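Side-chain contact in cell division protein FtsI/penicillin binding protein 2 (Legionella pneumophila subsp. pneumophila ATCC 43290, PDB 4ZTK), which probably cross-links septal peptidoglycan during cell division, acting as a penicillin-binding D,D-transpeptidase: residues A[221-226]-A[264-269]. Numbering follows the deposited sequence.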
loop_
_atom_site.group_PDB
_atom_site.type_symbol
_atom_site.label_atom_id
_atom_site.label_comp_id
_atom_site.label_asym_id
_atom_site.label_seq_id
_atom_site.Cartn_x
_atom_site.Cartn_y
_atom_site.Cartn_z
ATOM N N SER A 221 -1.670 17.451 -2.975
ATOM C CA SER A 221 -2.785 16.839 -3.696
ATOM C C SER A 221 -2.902 15.355 -3.391
ATOM O O SER A 221 -3.988 14.857 -3.111
ATOM C CB SER A 221 -2.634 17.035 -5.204
ATOM O OG SER A 221 -2.585 18.409 -5.529
ATOM N N ILE A 222 -1.780 14.646 -3.458
ATOM C CA ILE A 222 -1.790 13.204 -3.247
ATOM C C ILE A 222 -2.262 12.867 -1.837
ATOM O O ILE A 222 -3.101 11.983 -1.642
ATOM C CB ILE A 222 -0.402 12.584 -3.495
ATOM C CG1 ILE A 222 -0.022 12.691 -4.976
ATOM C CG2 ILE A 222 -0.380 11.131 -3.045
ATOM C CD1 ILE A 222 -1.017 12.026 -5.935
ATOM N N ASN A 223 -1.729 13.582 -0.854
ATOM C CA ASN A 223 -2.141 13.375 0.526
ATOM C C ASN A 223 -3.640 13.624 0.703
ATOM O O ASN A 223 -4.329 12.860 1.382
ATOM C CB ASN A 223 -1.327 14.259 1.472
ATOM C CG ASN A 223 -1.712 14.059 2.924
ATOM O OD1 ASN A 223 -1.407 13.027 3.523
ATOM N ND2 ASN A 223 -2.384 15.049 3.499
ATOM N N HIS A 224 -4.143 14.685 0.079
ATOM C CA HIS A 224 -5.573 14.983 0.120
ATOM C C HIS A 224 -6.380 13.835 -0.490
ATOM O O HIS A 224 -7.420 13.438 0.037
ATOM C CB HIS A 224 -5.868 16.287 -0.620
ATOM C CG HIS A 224 -7.314 16.673 -0.618
ATOM N ND1 HIS A 224 -7.946 17.187 0.494
ATOM C CD2 HIS A 224 -8.251 16.626 -1.596
ATOM C CE1 HIS A 224 -9.210 17.440 0.201
ATOM N NE2 HIS A 224 -9.420 17.108 -1.060
HETATM N N MSE A 225 -5.887 13.299 -1.600
HETATM C CA MSE A 225 -6.547 12.183 -2.269
HETATM C C MSE A 225 -6.551 10.927 -1.411
HETATM O O MSE A 225 -7.532 10.183 -1.395
HETATM C CB MSE A 225 -5.883 11.893 -3.617
HETATM C CG MSE A 225 -6.161 12.946 -4.681
HETATM SE SE MSE A 225 -5.453 12.446 -6.435
HETATM C CE MSE A 225 -6.092 13.983 -7.456
ATOM N N LEU A 226 -5.455 10.689 -0.699
ATOM C CA LEU A 226 -5.368 9.528 0.181
ATOM C C LEU A 226 -6.235 9.666 1.438
ATOM O O LEU A 226 -6.753 8.675 1.944
ATOM C CB LEU A 226 -3.921 9.258 0.562
ATOM C CG LEU A 226 -3.090 8.636 -0.554
ATOM C CD1 LEU A 226 -1.643 8.481 -0.114
ATOM C CD2 LEU A 226 -3.684 7.293 -0.949
ATOM N N ALA A 264 -2.390 0.107 2.635
ATOM C CA ALA A 264 -1.158 0.832 2.889
ATOM C C ALA A 264 -1.506 2.271 3.207
ATOM O O ALA A 264 -2.347 2.867 2.546
ATOM C CB ALA A 264 -0.253 0.770 1.671
ATOM N N GLY A 265 -0.862 2.835 4.220
ATOM C CA GLY A 265 -1.151 4.203 4.590
ATOM C C GLY A 265 -0.231 4.774 5.648
ATOM O O GLY A 265 0.788 4.181 5.995
ATOM N N TYR A 266 -0.597 5.943 6.162
ATOM C CA TYR A 266 0.207 6.610 7.169
ATOM C C TYR A 266 -0.658 7.534 8.020
ATOM O O TYR A 266 -1.734 7.955 7.594
ATOM C CB TYR A 266 1.378 7.360 6.523
ATOM C CG TYR A 266 0.971 8.333 5.436
ATOM C CD1 TYR A 266 0.556 9.619 5.750
ATOM C CD2 TYR A 266 1.014 7.970 4.097
ATOM C CE1 TYR A 266 0.189 10.517 4.766
ATOM C CE2 TYR A 266 0.655 8.864 3.099
ATOM C CZ TYR A 266 0.240 10.136 3.443
ATOM O OH TYR A 266 -0.129 11.033 2.466
ATOM N N VAL A 267 -0.182 7.842 9.224
ATOM C CA VAL A 267 -1.013 8.498 10.227
ATOM C C VAL A 267 -0.141 9.215 11.261
ATOM O O VAL A 267 0.931 8.719 11.608
ATOM C CB VAL A 267 -1.936 7.455 10.927
ATOM C CG1 VAL A 267 -1.117 6.449 11.724
ATOM C CG2 VAL A 267 -2.956 8.125 11.823
ATOM N N PRO A 268 -0.559 10.416 11.713
ATOM C CA PRO A 268 -1.654 11.247 11.193
ATOM C C PRO A 268 -1.280 11.783 9.818
ATOM O O PRO A 268 -0.101 12.004 9.574
ATOM C CB PRO A 268 -1.734 12.404 12.201
ATOM C CG PRO A 268 -1.048 11.899 13.439
ATOM C CD PRO A 268 0.047 11.005 12.920
ATOM N N ALA A 269 -2.252 11.981 8.936
ATOM C CA ALA A 269 -1.946 12.383 7.563
ATOM C C ALA A 269 -1.227 13.728 7.490
ATOM O O ALA A 269 -0.317 13.907 6.680
ATOM C CB ALA A 269 -3.207 12.407 6.722
#
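Helix 216-231 faces the end of strand 259-267 and the turn after it here, with Asn223 and Ala269 nearest in backbone at 7.1 Å between CA atoms and Leu226 facing Gly265 at 8.1 Å. The Tyr266 side chain reaches across to the helix and donates a hydrogen bond to the side-chain carbonyl of Asn223. The bond from Tyr266 OH to Asn223 OD1 is short, 2.6 Å, and the hydroxyl sits on a lone pair, in the carbonyl plane, with a C=O...O angle of 125°. The amide and phenol planes are only 21° apart, and OD1 lies at the edge of the ring, near its plane, on the CE1 side of the hydroxyl, with Asn223 OD1 3.2 Å from Tyr266 CE1. Asn223 extends its amide off the helix with CG opposite the backbone N (chi1 -179°), which carries OD1 out to the phenol.

One turn further along the helix, Leu226 supplies the apolar half of the contact: its CD1 lies oblique to the ring, 4.0 Å from Tyr266 CE2. The Ala269 methyl lies against the same carbonyl oxygen, CB to Asn223 OD1 3.7 Å. Its own carbonyl also comes near Asn223 OD1, but both are acceptors and no bond joins them.

Ala246, on edge strand 246-253, touches Asn223, Leu226, Tyr266 and Ala269, while Leu199 of helix 189-200 packs on both Leu226 and Tyr266. The contact is thus a buried join between the helical part and the central five-stranded antiparallel sheet of the penicillin-binding transpeptidase fold, shared with the beta-lactamase clan; Leu226 also touches residues of what is probably the SxxK active-site motif, beside a KTG-type motif on strand 246-253.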